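Local coordinates for insecticidal crystal protein Cry7Cal (Bacillus thuringiensis, PDB 5ZI1) that kills insects such as the migratory locust, probably by binding gut receptors and forming membrane pores, as other three-domain delta-endotoxins do, at residues Q294-I299 / V320-T325; F347-K352 / L376-I381; S351-Q356 / G429-Y434. One frame throughout, in Å; residues are numbered along the deposited sequence.

Interaction 1. Residues Q294-I299 / V320-T325; sequences QWLTKI and VVTQYT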
loop_
_atom_site.group_PDB
_atom_site.type_symbol
_atom_site.label_atom_id
_atom_site.label_comp_id
_atom_site.label_asym_id
_atom_site.label_seq_id
_atom_site.Cartn_x
_atom_site.Cartn_y
_atom_site.Cartn_z
ATOM N N GLN A 294 -8.628 -8.960 -4.763
ATOM C CA GLN A 294 -8.673 -10.192 -5.549
ATOM C C GLN A 294 -7.435 -11.046 -5.323
ATOM O O GLN A 294 -6.306 -10.547 -5.344
ATOM C CB GLN A 294 -8.797 -9.910 -7.051
ATOM C CG GLN A 294 -10.061 -9.219 -7.481
ATOM C CD GLN A 294 -10.107 -8.989 -8.989
ATOM O OE1 GLN A 294 -10.612 -9.816 -9.731
ATOM N NE2 GLN A 294 -9.585 -7.859 -9.440
ATOM N N TRP A 295 -7.654 -12.344 -5.136
ATOM C CA TRP A 295 -6.589 -13.304 -4.882
ATOM C C TRP A 295 -6.329 -14.081 -6.162
ATOM O O TRP A 295 -7.271 -14.594 -6.775
ATOM C CB TRP A 295 -6.963 -14.254 -3.746
ATOM C CG TRP A 295 -7.343 -13.505 -2.518
ATOM C CD1 TRP A 295 -8.562 -12.954 -2.234
ATOM C CD2 TRP A 295 -6.483 -13.169 -1.426
ATOM N NE1 TRP A 295 -8.516 -12.321 -1.019
ATOM C CE2 TRP A 295 -7.251 -12.434 -0.505
ATOM C CE3 TRP A 295 -5.139 -13.421 -1.141
ATOM C CZ2 TRP A 295 -6.720 -11.951 0.689
ATOM C CZ3 TRP A 295 -4.616 -12.960 0.039
ATOM C CH2 TRP A 295 -5.405 -12.224 0.946
ATOM N N LEU A 296 -5.067 -14.137 -6.580
ATOM C CA LEU A 296 -4.733 -14.806 -7.833
ATOM C C LEU A 296 -4.803 -16.311 -7.628
ATOM O O LEU A 296 -4.108 -16.856 -6.768
ATOM C CB LEU A 296 -3.347 -14.386 -8.297
ATOM C CG LEU A 296 -2.921 -14.870 -9.675
ATOM C CD1 LEU A 296 -3.969 -14.499 -10.690
ATOM C CD2 LEU A 296 -1.573 -14.264 -10.046
ATOM N N THR A 297 -5.642 -16.994 -8.400
ATOM C CA THR A 297 -5.721 -18.443 -8.254
ATOM C C THR A 297 -5.192 -19.228 -9.452
ATOM O O THR A 297 -4.928 -20.425 -9.306
ATOM C CB THR A 297 -7.168 -18.871 -7.969
ATOM O OG1 THR A 297 -7.975 -18.615 -9.125
ATOM C CG2 THR A 297 -7.744 -18.059 -6.796
ATOM N N LYS A 298 -5.011 -18.604 -10.615
ATOM C CA LYS A 298 -4.536 -19.338 -11.790
ATOM C C LYS A 298 -3.933 -18.370 -12.799
ATOM O O LYS A 298 -4.359 -17.223 -12.896
ATOM C CB LYS A 298 -5.671 -20.135 -12.451
ATOM C CG LYS A 298 -5.683 -21.626 -12.135
ATOM C CD LYS A 298 -7.083 -22.232 -12.274
ATOM C CE LYS A 298 -7.693 -22.006 -13.658
ATOM N NZ LYS A 298 -9.195 -22.114 -13.615
ATOM N N ILE A 299 -2.941 -18.846 -13.553
ATOM C CA ILE A 299 -2.428 -18.139 -14.723
ATOM C C ILE A 299 -2.262 -19.139 -15.854
ATOM O O ILE A 299 -1.621 -20.182 -15.679
ATOM C CB ILE A 299 -1.071 -17.456 -14.477
ATOM C CG1 ILE A 299 -1.073 -16.580 -13.240
ATOM C CG2 ILE A 299 -0.675 -16.643 -15.703
ATOM C CD1 ILE A 299 0.313 -16.127 -12.862
ATOM N N VAL A 320 -6.031 -14.877 -16.593
ATOM C CA VAL A 320 -5.811 -14.682 -15.173
ATOM C C VAL A 320 -7.119 -14.971 -14.464
ATOM O O VAL A 320 -8.181 -14.502 -14.890
ATOM C CB VAL A 320 -5.312 -13.254 -14.887
ATOM C CG1 VAL A 320 -5.638 -12.844 -13.483
ATOM C CG2 VAL A 320 -3.819 -13.188 -15.125
ATOM N N VAL A 321 -7.050 -15.763 -13.400
ATOM C CA VAL A 321 -8.220 -16.139 -12.629
ATOM C C VAL A 321 -7.997 -15.679 -11.200
ATOM O O VAL A 321 -6.913 -15.877 -10.637
ATOM C CB VAL A 321 -8.493 -17.654 -12.690
ATOM C CG1 VAL A 321 -9.733 -17.983 -11.864
ATOM C CG2 VAL A 321 -8.683 -18.090 -14.127
ATOM N N THR A 322 -9.010 -15.041 -10.632
ATOM C CA THR A 322 -8.967 -14.571 -9.258
ATOM C C THR A 322 -10.268 -14.950 -8.561
ATOM O O THR A 322 -11.291 -15.215 -9.210
ATOM C CB THR A 322 -8.773 -13.040 -9.179
ATOM O OG1 THR A 322 -9.927 -12.391 -9.730
ATOM C CG2 THR A 322 -7.539 -12.595 -9.954
ATOM N N GLN A 323 -10.213 -14.947 -7.224
ATOM C CA GLN A 323 -11.385 -15.010 -6.363
ATOM C C GLN A 323 -11.390 -13.818 -5.408
ATOM O O GLN A 323 -10.330 -13.392 -4.932
ATOM C CB GLN A 323 -11.399 -16.303 -5.555
ATOM C CG GLN A 323 -11.576 -17.553 -6.408
ATOM C CD GLN A 323 -11.298 -18.837 -5.656
ATOM O OE1 GLN A 323 -11.266 -18.859 -4.420
ATOM N NE2 GLN A 323 -11.097 -19.923 -6.397
ATOM N N TYR A 324 -12.589 -13.298 -5.106
ATOM C CA TYR A 324 -12.748 -12.307 -4.050
ATOM C C TYR A 324 -12.523 -12.964 -2.692
ATOM O O TYR A 324 -12.362 -14.176 -2.587
ATOM C CB TYR A 324 -14.132 -11.668 -4.111
ATOM C CG TYR A 324 -14.356 -10.878 -5.382
ATOM C CD1 TYR A 324 -13.391 -9.988 -5.853
ATOM C CD2 TYR A 324 -15.533 -11.013 -6.110
ATOM C CE1 TYR A 324 -13.594 -9.264 -7.007
ATOM C CE2 TYR A 324 -15.745 -10.291 -7.274
ATOM C CZ TYR A 324 -14.773 -9.418 -7.712
ATOM O OH TYR A 324 -14.982 -8.696 -8.864
ATOM N N THR A 325 -12.492 -12.151 -1.643
ATOM C CA THR A 325 -12.182 -12.677 -0.317
ATOM C C THR A 325 -13.311 -13.579 0.180
ATOM O O THR A 325 -14.484 -13.197 0.124
ATOM C CB THR A 325 -11.964 -11.537 0.672
ATOM O OG1 THR A 325 -10.982 -10.608 0.155
ATOM C CG2 THR A 325 -11.494 -12.100 1.987
#

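Interaction 2. Residues F347-K352 / L376-I381; sequences FDLLSK and LRLYGI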
loop_
_atom_site.group_PDB
_atom_site.type_symbol
_atom_site.label_atom_id
_atom_site.label_comp_id
_atom_site.label_asym_id
_atom_site.label_seq_id
_atom_site.Cartn_x
_atom_site.Cartn_y
_atom_site.Cartn_z
ATOM N N PHE A 347 -0.305 -22.260 -14.349
ATOM C CA PHE A 347 0.102 -22.227 -12.954
ATOM C C PHE A 347 -1.153 -22.283 -12.086
ATOM O O PHE A 347 -2.077 -21.488 -12.282
ATOM C CB PHE A 347 0.889 -20.957 -12.635
ATOM C CG PHE A 347 2.115 -20.704 -13.504
ATOM C CD1 PHE A 347 2.011 -20.027 -14.708
ATOM C CD2 PHE A 347 3.381 -21.041 -13.049
ATOM C CE1 PHE A 347 3.152 -19.738 -15.476
ATOM C CE2 PHE A 347 4.522 -20.748 -13.799
ATOM C CZ PHE A 347 4.407 -20.089 -15.014
ATOM N N ASP A 348 -1.193 -23.213 -11.130
ATOM C CA ASP A 348 -2.303 -23.310 -10.181
ATOM C C ASP A 348 -1.849 -22.678 -8.874
ATOM O O ASP A 348 -1.010 -23.243 -8.163
ATOM C CB ASP A 348 -2.734 -24.760 -9.984
ATOM C CG ASP A 348 -3.187 -25.413 -11.286
ATOM O OD1 ASP A 348 -2.450 -26.304 -11.798
ATOM O OD2 ASP A 348 -4.285 -25.061 -11.785
ATOM N N LEU A 349 -2.388 -21.500 -8.565
ATOM C CA LEU A 349 -1.856 -20.679 -7.484
ATOM C C LEU A 349 -2.782 -20.523 -6.279
ATOM O O LEU A 349 -2.343 -19.957 -5.267
ATOM C CB LEU A 349 -1.477 -19.295 -8.013
ATOM C CG LEU A 349 -0.603 -19.337 -9.263
ATOM C CD1 LEU A 349 -0.220 -17.931 -9.611
ATOM C CD2 LEU A 349 0.635 -20.199 -9.063
ATOM N N LEU A 350 -4.025 -21.010 -6.336
ATOM C CA LEU A 350 -4.854 -21.064 -5.133
ATOM C C LEU A 350 -4.047 -21.634 -3.971
ATOM O O LEU A 350 -3.309 -22.609 -4.135
ATOM C CB LEU A 350 -6.099 -21.916 -5.391
ATOM C CG LEU A 350 -7.004 -22.180 -4.183
ATOM C CD1 LEU A 350 -7.598 -20.874 -3.640
ATOM C CD2 LEU A 350 -8.105 -23.192 -4.467
ATOM N N SER A 351 -4.124 -20.965 -2.823
ATOM C CA SER A 351 -3.517 -21.308 -1.530
ATOM C C SER A 351 -2.080 -20.828 -1.410
ATOM O O SER A 351 -1.501 -20.967 -0.322
ATOM C CB SER A 351 -3.466 -22.814 -1.200
ATOM O OG SER A 351 -2.796 -23.576 -2.203
ATOM N N LYS A 352 -1.454 -20.339 -2.474
ATOM C CA LYS A 352 -0.038 -20.007 -2.450
ATOM C C LYS A 352 0.176 -18.501 -2.440
ATOM O O LYS A 352 -0.460 -17.769 -3.202
ATOM C CB LYS A 352 0.680 -20.594 -3.664
ATOM C CG LYS A 352 0.605 -22.109 -3.760
ATOM C CD LYS A 352 1.426 -22.614 -4.940
ATOM C CE LYS A 352 1.448 -24.143 -5.007
ATOM N NZ LYS A 352 0.433 -24.643 -5.973
ATOM N N LEU A 376 9.302 -18.268 -17.436
ATOM C CA LEU A 376 8.758 -17.606 -16.253
ATOM C C LEU A 376 8.665 -18.646 -15.148
ATOM O O LEU A 376 7.980 -19.656 -15.307
ATOM C CB LEU A 376 7.381 -17.001 -16.537
ATOM C CG LEU A 376 6.639 -16.247 -15.415
ATOM C CD1 LEU A 376 7.337 -14.941 -15.090
ATOM C CD2 LEU A 376 5.208 -15.989 -15.825
ATOM N N ARG A 377 9.358 -18.409 -14.041
ATOM C CA ARG A 377 9.395 -19.312 -12.896
ATOM C C ARG A 377 8.806 -18.601 -11.678
ATOM O O ARG A 377 9.211 -17.478 -11.355
ATOM C CB ARG A 377 10.843 -19.746 -12.636
ATOM C CG ARG A 377 11.078 -20.705 -11.491
ATOM C CD ARG A 377 12.564 -20.774 -11.178
ATOM N NE ARG A 377 13.328 -21.077 -12.379
ATOM C CZ ARG A 377 14.508 -20.537 -12.684
ATOM N NH1 ARG A 377 15.115 -20.898 -13.804
ATOM N NH2 ARG A 377 15.079 -19.645 -11.882
ATOM N N LEU A 378 7.860 -19.252 -11.007
ATOM C CA LEU A 378 7.226 -18.706 -9.815
ATOM C C LEU A 378 7.710 -19.437 -8.573
ATOM O O LEU A 378 7.850 -20.666 -8.580
ATOM C CB LEU A 378 5.699 -18.807 -9.883
ATOM C CG LEU A 378 4.906 -18.305 -11.090
ATOM C CD1 LEU A 378 3.461 -18.075 -10.672
ATOM C CD2 LEU A 378 5.509 -17.057 -11.661
ATOM N N TYR A 379 7.946 -18.677 -7.507
ATOM C CA TYR A 379 8.308 -19.205 -6.196
ATOM C C TYR A 379 7.156 -18.954 -5.227
ATOM O O TYR A 379 6.755 -17.797 -5.019
ATOM C CB TYR A 379 9.575 -18.545 -5.663
ATOM C CG TYR A 379 10.818 -18.701 -6.509
ATOM C CD1 TYR A 379 10.974 -17.984 -7.695
ATOM C CD2 TYR A 379 11.862 -19.520 -6.096
ATOM C CE1 TYR A 379 12.124 -18.100 -8.461
ATOM C CE2 TYR A 379 13.027 -19.646 -6.863
ATOM C CZ TYR A 379 13.151 -18.936 -8.043
ATOM O OH TYR A 379 14.303 -19.051 -8.811
ATOM N N GLY A 380 6.664 -20.025 -4.599
ATOM C CA GLY A 380 5.480 -19.939 -3.774
ATOM C C GLY A 380 5.668 -20.581 -2.413
ATOM O O GLY A 380 6.592 -21.359 -2.183
ATOM N N ILE A 381 4.760 -20.239 -1.502
ATOM C CA ILE A 381 4.725 -20.844 -0.174
ATOM C C ILE A 381 3.276 -20.907 0.257
ATOM O O ILE A 381 2.524 -19.949 0.064
ATOM C CB ILE A 381 5.585 -20.058 0.844
ATOM C CG1 ILE A 381 5.658 -20.815 2.176
ATOM C CG2 ILE A 381 5.069 -18.594 1.029
ATOM C CD1 ILE A 381 6.555 -20.174 3.233
#

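Interaction 3. Residues S351-Q356 / G429-Y434; sequences SKDIYQ and GHRLSY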
loop_
_atom_site.group_PDB
_atom_site.type_symbol
_atom_site.label_atom_id
_atom_site.label_comp_id
_atom_site.label_asym_id
_atom_site.label_seq_id
_atom_site.Cartn_x
_atom_site.Cartn_y
_atom_site.Cartn_z
ATOM N N SER A 351 -4.124 -20.965 -2.823
ATOM C CA SER A 351 -3.517 -21.308 -1.530
ATOM C C SER A 351 -2.080 -20.828 -1.410
ATOM O O SER A 351 -1.501 -20.967 -0.322
ATOM C CB SER A 351 -3.466 -22.814 -1.200
ATOM O OG SER A 351 -2.796 -23.576 -2.203
ATOM N N LYS A 352 -1.454 -20.339 -2.474
ATOM C CA LYS A 352 -0.038 -20.007 -2.450
ATOM C C LYS A 352 0.176 -18.501 -2.440
ATOM O O LYS A 352 -0.460 -17.769 -3.202
ATOM C CB LYS A 352 0.680 -20.594 -3.664
ATOM C CG LYS A 352 0.605 -22.109 -3.760
ATOM C CD LYS A 352 1.426 -22.614 -4.940
ATOM C CE LYS A 352 1.448 -24.143 -5.007
ATOM N NZ LYS A 352 0.433 -24.643 -5.973
ATOM N N ASP A 353 1.101 -18.044 -1.604
ATOM C CA ASP A 353 1.712 -16.737 -1.790
ATOM C C ASP A 353 2.902 -16.933 -2.709
ATOM O O ASP A 353 3.907 -17.519 -2.306
ATOM C CB ASP A 353 2.169 -16.115 -0.475
ATOM C CG ASP A 353 1.073 -15.396 0.235
ATOM O OD1 ASP A 353 -0.050 -15.280 -0.328
ATOM O OD2 ASP A 353 1.355 -14.952 1.365
ATOM N N ILE A 354 2.786 -16.446 -3.940
ATOM C CA ILE A 354 3.941 -16.325 -4.818
ATOM C C ILE A 354 4.689 -15.068 -4.400
ATOM O O ILE A 354 4.230 -13.954 -4.654
ATOM C CB ILE A 354 3.533 -16.257 -6.290
ATOM C CG1 ILE A 354 2.632 -17.444 -6.635
ATOM C CG2 ILE A 354 4.808 -16.139 -7.189
ATOM C CD1 ILE A 354 3.292 -18.814 -6.388
ATOM N N TYR A 355 5.840 -15.250 -3.755
ATOM C CA TYR A 355 6.663 -14.175 -3.232
ATOM C C TYR A 355 7.810 -13.777 -4.157
ATOM O O TYR A 355 8.529 -12.820 -3.842
ATOM C CB TYR A 355 7.231 -14.589 -1.870
ATOM C CG TYR A 355 8.105 -15.838 -1.926
ATOM C CD1 TYR A 355 9.455 -15.749 -2.254
ATOM C CD2 TYR A 355 7.579 -17.103 -1.652
ATOM C CE1 TYR A 355 10.260 -16.874 -2.318
ATOM C CE2 TYR A 355 8.384 -18.238 -1.705
ATOM C CZ TYR A 355 9.726 -18.110 -2.046
ATOM O OH TYR A 355 10.545 -19.210 -2.097
ATOM N N GLN A 356 8.010 -14.475 -5.275
ATOM C CA GLN A 356 9.122 -14.154 -6.163
ATOM C C GLN A 356 8.866 -14.739 -7.540
ATOM O O GLN A 356 8.267 -15.808 -7.666
ATOM C CB GLN A 356 10.444 -14.693 -5.612
ATOM C CG GLN A 356 11.643 -14.283 -6.414
ATOM C CD GLN A 356 12.930 -14.869 -5.882
ATOM O OE1 GLN A 356 13.816 -14.129 -5.450
ATOM N NE2 GLN A 356 13.053 -16.199 -5.926
ATOM N N GLY A 429 7.123 -9.015 1.625
ATOM C CA GLY A 429 6.078 -8.028 1.848
ATOM C C GLY A 429 4.974 -8.059 0.818
ATOM O O GLY A 429 3.924 -7.442 1.013
ATOM N N HIS A 430 5.183 -8.797 -0.274
ATOM C CA HIS A 430 4.263 -8.753 -1.398
ATOM C C HIS A 430 4.053 -10.153 -1.963
ATOM O O HIS A 430 4.896 -11.045 -1.821
ATOM C CB HIS A 430 4.775 -7.789 -2.488
ATOM C CG HIS A 430 4.700 -6.334 -2.100
ATOM N ND1 HIS A 430 5.697 -5.697 -1.384
ATOM C CD2 HIS A 430 3.741 -5.399 -2.319
ATOM C CE1 HIS A 430 5.359 -4.435 -1.187
ATOM N NE2 HIS A 430 4.176 -4.228 -1.744
ATOM N N ARG A 431 2.913 -10.330 -2.625
ATOM C CA ARG A 431 2.543 -11.584 -3.257
ATOM C C ARG A 431 2.011 -11.267 -4.643
ATOM O O ARG A 431 1.424 -10.205 -4.862
ATOM C CB ARG A 431 1.465 -12.354 -2.447
ATOM C CG ARG A 431 0.048 -11.893 -2.760
ATOM C CD ARG A 431 -1.027 -12.688 -2.076
ATOM N NE ARG A 431 -0.993 -12.566 -0.617
ATOM C CZ ARG A 431 -1.397 -11.491 0.058
ATOM N NH1 ARG A 431 -1.834 -10.413 -0.591
ATOM N NH2 ARG A 431 -1.334 -11.488 1.378
ATOM N N LEU A 432 2.231 -12.185 -5.579
ATOM C CA LEU A 432 1.785 -11.951 -6.944
ATOM C C LEU A 432 0.271 -11.924 -6.981
ATOM O O LEU A 432 -0.397 -12.737 -6.334
ATOM C CB LEU A 432 2.317 -13.029 -7.884
ATOM C CG LEU A 432 2.069 -12.922 -9.392
ATOM C CD1 LEU A 432 2.818 -11.767 -10.046
ATOM C CD2 LEU A 432 2.521 -14.236 -10.049
ATOM N N SER A 433 -0.282 -10.973 -7.730
ATOM C CA SER A 433 -1.724 -10.856 -7.812
ATOM C C SER A 433 -2.259 -10.732 -9.221
ATOM O O SER A 433 -3.448 -11.006 -9.427
ATOM C CB SER A 433 -2.222 -9.658 -6.972
ATOM O OG SER A 433 -1.550 -8.440 -7.303
ATOM N N TYR A 434 -1.448 -10.360 -10.203
ATOM C CA TYR A 434 -2.029 -10.084 -11.506
ATOM C C TYR A 434 -0.960 -10.266 -12.572
ATOM O O TYR A 434 0.238 -10.264 -12.281
ATOM C CB TYR A 434 -2.633 -8.653 -11.561
ATOM C CG TYR A 434 -3.686 -8.535 -12.640
ATOM C CD1 TYR A 434 -4.990 -8.955 -12.403
ATOM C CD2 TYR A 434 -3.363 -8.081 -13.913
ATOM C CE1 TYR A 434 -5.954 -8.910 -13.390
ATOM C CE2 TYR A 434 -4.330 -8.025 -14.917
ATOM C CZ TYR A 434 -5.628 -8.440 -14.639
ATOM O OH TYR A 434 -6.607 -8.392 -15.610
HETATM O O HOH W 1 0.086 -14.998 -4.940
HETATM O O HOH W 2 -0.965 -14.293 2.332
HETATM O O HOH W 3 7.594 -10.335 -2.303
#

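Interaction 1. Residues Q294-I299 / V320-T325
A classic beta bulge, with T297 and K298 both facing V321, interrupts the antiparallel hairpin of strands 294-306 and 312-324. The hairpin belongs to the middle domain of the toxin, a beta-prism in three-domain delta-endotoxins. W295 and Q323 form a hydrogen-bonded pair. W295 N donates to Q323 O at 2.9 Å. Q323 N donates back to W295 O at 3.0 Å. At the bulge V321 O takes the amide of T297, with T297 N at 2.8 Å. K298 N reaches the same oxygen by a weak bond. V321 N then returns a bond to K298 O at 3.1 Å.

Side chains tie the strands on both faces. T322 OG1 sits between its backbone N and carbonyl carbon (chi1 66°), where it donates to Q294 OE1 at 2.7 Å. It comes from above the amide plane, 42° out of it. Q294 CG has its own neighbour, Y324 CE1, at 3.6 Å. Q294 and Y324 run side by side and point the same way. L296 CD1 packs on V320 CG1 at 3.7 Å, and these side chains cross at about a right angle. On the other face the W295 ring turns an edge to 320-325. W295 NE1 donates to T325 OG1 at 3.2 Å. This bond is nearly straight (172°), and the hydroxyl lies in the ring plane. K298 CB lies alongside V321 CB.

The bulge gives the V321 carbonyl one firm amide donor and one weak one, and shifts the register by one residue. Near the start of strand 294-306, the T322-Q294 bond and the W295 ring lie on opposite faces.

Interaction 2. Residues F347-K352 / L376-I381
This is an apolar contact between two sheets of the middle domain, made mainly by F347 and L349 against L378. Strand 343-348 is an outermost strand of one antiparallel sheet, and strand 369-382 lies inside another. The two segments share no hydrogen bond.

L378 is the centre of the contact. Its CG lies 3.7 Å from F347 CE2. Its CD1 sits over the phenyl ring but off-centre, 4.3 Å from the F347 centroid and 29° off the ring normal. CG of L378 is anti to its carbonyl carbon (chi1 -51°); from there it meets CD2 and CE2 of F347. The same L378 CD1 meets L349 CD1 at 3.8 Å, and these two leucines cross at about a right angle. At its far end the F347 ring turns an edge to a carbonyl. F347 CZ is 3.6 Å from L376 O, which lies in the ring plane.

From L349 to K352 the chain makes a type II beta turn, closed by K352 N to L349 O at 3.0 Å. K352 NZ bends back to D348 O, also at 3.0 Å, and meets it nearly along the C=O axis. The chain thus leaves one sheet and enters the next. K352 CA comes to 3.6 Å from I381 O, a CA-H...O contact.

Around the contact, F347 and L349 also rest on I299, and L349 on L296, both of strand 294-306. Within its own sheet L378 touches T357 of the neighbouring strand 352-365, and L376 packs on F392 of strand 387-393.

Interaction 3. Residues S351-Q356 / G429-Y434
I354 and L432 meet where strands 352-356 and 430-434 cross, with 106° between their directions, and one direct backbone hydrogen bond joins them. L432 N donates to I354 O at 2.8 Å. R431 CA adds a CA-H...O contact to the same oxygen at 3.2 Å. The side chains of I354 and L432 lie side by side and point the same way, with I354 CB 3.8 Å from L432 CB.

The polar half is a buried salt bridge. R431 NE donates to D353 OD1 at 2.9 Å. The oxygen lies in the guanidinium plane, but NE stands above the carboxylate plane, 49° out of it. CG of R431 takes the crowded position between backbone N and carbonyl carbon (chi1 84°), and a bend at chi3 brings NE to D353 OD1. Water 2 bridges the other carboxylate oxygen and the guanidinium, donating to D353 OD2 at 2.6 Å and accepting from R431 NH2 at 3.0 Å.

These strands belong to two different sheets of the beta-prism middle domain of three-domain delta-endotoxins, 430-437 being an outermost strand of a three-stranded one. They cross without pairing in one sheet. Water 1 accepts from I354 N at 3.2 Å and lies within bonding distance of L432 O, bridging the strands beside the direct bond.

Both charges have further partners. D353 OD2 bonds to Y428 OH, and R431 NH1 to T453 OG1 on strand 448-454.

Only interaction 1 is pairing within a sheet; interactions 2 and 3 join different sheets. Strand 294-306 bonds to strand 343-348 next to it, through I299 with F347 and T297 with L349, which carries interaction 1 into interaction 2. Interactions 2 and 3 share S351 and K352, and strands 352-365 and 369-382 pair between them. W295 lies on R431, and L296 on L432 and S433, linking interaction 1 to interaction 3. Interaction 1 is partly buried and rests on backbone bonds, with two side-chain bonds added. Interaction 2 is mostly buried and apolar, with a more exposed turn at its end. Interaction 3 is buried yet carries a charge pair and waters.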